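Local coordinates for homospermidine synthase (Legionella pneumophila subsp. pneumophila str. Philadelphia 1, PDB 2PH5), which binds NAD and probably catalyses the NAD-dependent formation of the polyamine homospermidine, at residues 171-174 with 175-178; 189-192 with 193-196. All coordinates share one frame; numbering follows the deposited sequence.

Contact 1: 171-174 with 175-178; sequences LLNI and AKDN
Asn-173 and Lys-176, one turn apart, lay their side chains side by side and pointing the same way. The lysine begins with CG between its own backbone N and carbonyl carbon (chi1 77°), which puts CG 3.0 Å from Asn-173 O; the bend at the last torsion then brings NZ to 3.4 Å from Asn-173 CB. The Asn-173 amide has its polar partner elsewhere, since ND2 donates to Tyr-371 OH.

Among the backbone bonds, Lys-176 N to Leu-172 O (3.0 Å) and Asp-177 N to Asn-173 O (2.9 Å, N-H...O angle 164°) are well formed, whereas Ala-175 N to Leu-171 O, at 3.3 Å, is weak. These turns lie toward the C-terminal end of helix 158-176 of the saccharopine dehydrogenase-like C-terminal domain. Ile-174, on the buried side, packs against Leu-363 and Tyr-371 of two strands of the mixed sheet.

The one salt bridge lies within 175-178: Lys-176 NZ to Asp-177 OD2, weak at 3.5 Å. The same OD2 is also hydrogen-bonded to Tyr-441 OH, a second partner that probably helps to hold the carboxylate in place.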
loop_
_atom_site.group_PDB
_atom_site.type_symbol
_atom_site.label_atom_id
_atom_site.label_comp_id
_atom_site.label_asym_id
_atom_site.label_seq_id
_atom_site.Cartn_x
_atom_site.Cartn_y
_atom_site.Cartn_z
ATOM N N LEU A 171 8.445 31.879 3.584
ATOM C CA LEU A 171 8.448 33.004 2.664
ATOM C C LEU A 171 9.498 34.027 3.096
ATOM O O LEU A 171 10.231 34.562 2.266
ATOM C CB LEU A 171 7.053 33.639 2.617
ATOM C CG LEU A 171 6.354 33.711 1.251
ATOM C CD1 LEU A 171 6.649 32.479 0.449
ATOM C CD2 LEU A 171 4.856 33.890 1.441
ATOM N N LEU A 172 9.591 34.284 4.395
ATOM C CA LEU A 172 10.574 35.245 4.880
ATOM C C LEU A 172 11.990 34.673 4.821
ATOM O O LEU A 172 12.919 35.372 4.418
ATOM C CB LEU A 172 10.243 35.686 6.312
ATOM C CG LEU A 172 8.902 36.380 6.557
ATOM C CD1 LEU A 172 8.762 36.680 8.037
ATOM C CD2 LEU A 172 8.791 37.660 5.734
ATOM N N ASN A 173 12.162 33.412 5.220
ATOM C CA ASN A 173 13.494 32.809 5.183
ATOM C C ASN A 173 14.065 32.814 3.771
ATOM O O ASN A 173 15.223 33.166 3.567
ATOM C CB ASN A 173 13.479 31.374 5.716
ATOM C CG ASN A 173 13.247 31.311 7.203
ATOM O OD1 ASN A 173 13.267 32.331 7.888
ATOM N ND2 ASN A 173 13.041 30.108 7.719
ATOM N N ILE A 174 13.257 32.429 2.792
ATOM C CA ILE A 174 13.730 32.408 1.416
ATOM C C ILE A 174 14.140 33.811 0.983
ATOM O O ILE A 174 15.037 33.977 0.159
ATOM C CB ILE A 174 12.647 31.893 0.453
ATOM C CG1 ILE A 174 12.267 30.453 0.818
ATOM C CG2 ILE A 174 13.160 31.967 -0.983
ATOM C CD1 ILE A 174 11.096 29.911 0.026
ATOM N N ALA A 175 13.473 34.818 1.539
ATOM C CA ALA A 175 13.770 36.210 1.223
ATOM C C ALA A 175 15.147 36.607 1.767
ATOM O O ALA A 175 15.927 37.248 1.066
ATOM C CB ALA A 175 12.684 37.126 1.797
ATOM N N LYS A 176 15.452 36.229 3.005
ATOM C CA LYS A 176 16.751 36.570 3.570
ATOM C C LYS A 176 17.847 35.794 2.835
ATOM O O LYS A 176 18.921 36.333 2.582
ATOM C CB LYS A 176 16.794 36.277 5.083
ATOM C CG LYS A 176 16.955 34.808 5.462
ATOM C CD LYS A 176 16.813 34.568 6.971
ATOM C CE LYS A 176 17.334 33.177 7.388
ATOM N NZ LYS A 176 16.711 32.019 6.677
ATOM N N ASP A 177 17.567 34.539 2.479
ATOM C CA ASP A 177 18.528 33.700 1.753
ATOM C C ASP A 177 18.711 34.186 0.321
ATOM O O ASP A 177 19.560 33.671 -0.406
ATOM C CB ASP A 177 18.065 32.242 1.687
ATOM C CG ASP A 177 18.075 31.556 3.031
ATOM O OD1 ASP A 177 19.114 31.601 3.727
ATOM O OD2 ASP A 177 17.040 30.951 3.381
ATOM N N ASN A 178 17.887 35.142 -0.096
ATOM C CA ASN A 178 17.979 35.697 -1.442
ATOM C C ASN A 178 18.621 37.073 -1.363
ATOM O O ASN A 178 18.698 37.788 -2.361
ATOM C CB ASN A 178 16.595 35.834 -2.083
ATOM C CG ASN A 178 16.208 34.625 -2.911
ATOM O OD1 ASN A 178 15.987 33.537 -2.380
ATOM N ND2 ASN A 178 16.122 34.813 -4.222
#

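Contact 2: 189-192 with 193-196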
loop_
_atom_site.group_PDB
_atom_site.type_symbol
_atom_site.label_atom_id
_atom_site.label_comp_id
_atom_site.label_asym_id
_atom_site.label_seq_id
_atom_site.Cartn_x
_atom_site.Cartn_y
_atom_site.Cartn_z
ATOM N N ALA A 189 -2.385 40.835 0.501
ATOM C CA ALA A 189 -1.789 41.319 -0.745
ATOM C C ALA A 189 -0.262 41.357 -0.669
ATOM O O ALA A 189 0.419 40.951 -1.610
ATOM C CB ALA A 189 -2.336 42.707 -1.082
ATOM N N GLU A 190 0.271 41.846 0.447
ATOM C CA GLU A 190 1.715 41.921 0.627
ATOM C C GLU A 190 2.332 40.528 0.695
ATOM O O GLU A 190 3.428 40.307 0.180
ATOM C CB GLU A 190 2.067 42.701 1.898
ATOM C CG GLU A 190 1.639 44.161 1.877
ATOM C CD GLU A 190 2.272 44.974 2.995
ATOM O OE1 GLU A 190 2.140 44.587 4.177
ATOM O OE2 GLU A 190 2.900 46.008 2.689
ATOM N N TRP A 191 1.635 39.589 1.330
ATOM C CA TRP A 191 2.141 38.225 1.431
ATOM C C TRP A 191 2.134 37.588 0.052
ATOM O O TRP A 191 3.079 36.900 -0.333
ATOM C CB TRP A 191 1.282 37.394 2.388
ATOM C CG TRP A 191 1.642 37.571 3.827
ATOM C CD1 TRP A 191 0.863 38.114 4.807
ATOM C CD2 TRP A 191 2.878 37.205 4.454
ATOM N NE1 TRP A 191 1.539 38.108 6.005
ATOM C CE2 TRP A 191 2.776 37.557 5.815
ATOM C CE3 TRP A 191 4.061 36.616 3.997
ATOM C CZ2 TRP A 191 3.816 37.338 6.723
ATOM C CZ3 TRP A 191 5.097 36.400 4.900
ATOM C CH2 TRP A 191 4.966 36.761 6.248
ATOM N N ALA A 192 1.057 37.826 -0.688
ATOM C CA ALA A 192 0.927 37.289 -2.034
ATOM C C ALA A 192 2.039 37.871 -2.895
ATOM O O ALA A 192 2.693 37.156 -3.651
ATOM C CB ALA A 192 -0.431 37.656 -2.611
ATOM N N ASN A 193 2.254 39.177 -2.761
ATOM C CA ASN A 193 3.276 39.878 -3.525
ATOM C C ASN A 193 4.671 39.315 -3.264
ATOM O O ASN A 193 5.459 39.153 -4.195
ATOM C CB ASN A 193 3.218 41.369 -3.201
ATOM C CG ASN A 193 4.452 42.108 -3.646
ATOM O OD1 ASN A 193 5.422 42.225 -2.890
ATOM N ND2 ASN A 193 4.437 42.602 -4.885
ATOM N N LEU A 194 4.971 39.025 -1.999
ATOM C CA LEU A 194 6.257 38.449 -1.625
ATOM C C LEU A 194 6.392 37.070 -2.254
ATOM O O LEU A 194 7.476 36.679 -2.678
ATOM C CB LEU A 194 6.380 38.318 -0.104
ATOM C CG LEU A 194 7.574 37.476 0.373
ATOM C CD1 LEU A 194 8.863 38.131 -0.059
ATOM C CD2 LEU A 194 7.537 37.316 1.877
ATOM N N ALA A 195 5.290 36.329 -2.320
ATOM C CA ALA A 195 5.338 34.994 -2.908
ATOM C C ALA A 195 5.677 35.078 -4.388
ATOM O O ALA A 195 6.497 34.312 -4.892
ATOM C CB ALA A 195 4.004 34.276 -2.712
HETATM N N MSE A 196 5.045 36.016 -5.080
HETATM C CA MSE A 196 5.284 36.184 -6.501
HETATM C C MSE A 196 6.689 36.713 -6.787
HETATM O O MSE A 196 7.378 36.210 -7.672
HETATM C CB MSE A 196 4.255 37.133 -7.092
HETATM C CG MSE A 196 4.467 37.399 -8.566
HETATM SE SE MSE A 196 3.487 38.958 -9.140
HETATM C CE MSE A 196 4.832 40.271 -8.656
#
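Leu-194 packs back along its helix against Trp-191, three residues earlier, and its path can be followed atom by atom. CB lies over the carbonyl oxygens of the preceding turn, 3.6 Å from both Glu-190 O and Trp-191 O. CG stands opposite the backbone N (chi1 169°), and from it the CD2 branch reaches the six-membered part of the indole, with the methyl 4.0 Å from Trp-191 CZ3 and 4.1 Å from CE3. The two side chains run alongside each other in the same direction, an apolar contact between neighbouring turns.

Beneath them the backbone is regular. Leu-194 N bonds to Glu-190 O and Met-196 N, of a selenomethionine, to Ala-192 O, both at 3.0 Å. Near the start of the helix, Glu-190 N donates to Asn-187 OD1 and its carboxylate OE1 accepts from Lys-186 N.

The indole also meets the ring of Phe-302, their planes at about 35°, and Ala-195 touches Tyr-313 of strand 311-322. Asn-193 is exposed, whereas Trp-191, Ala-192, Leu-194 and Ala-195 are buried: this is an amphipathic helix beside the mixed sheet of the C-terminal domain.

Contacts 1 and 2 lie on consecutive helices, 158-176 and 188-197, and their centres are about 13 Å apart. The helices meet through leucines and the tryptophan: Leu-171 CB sits 3.8 Å from Leu-194 CD2, and Leu-171 CD2 is just as far from Trp-191 CE3. Leu-172 CD2 lies 4.0 Å from Trp-191 CH2, so the pair made by Trp-191 and Leu-194 in contact 2 receives both leucines of 171-174. Neither contact belongs to the NAD site. Helix 158-176 nevertheless connects the two regions, since Ala-158, Asn-159 and Pro-160 at its beginning bind NAD while contact 1 lies at its other end.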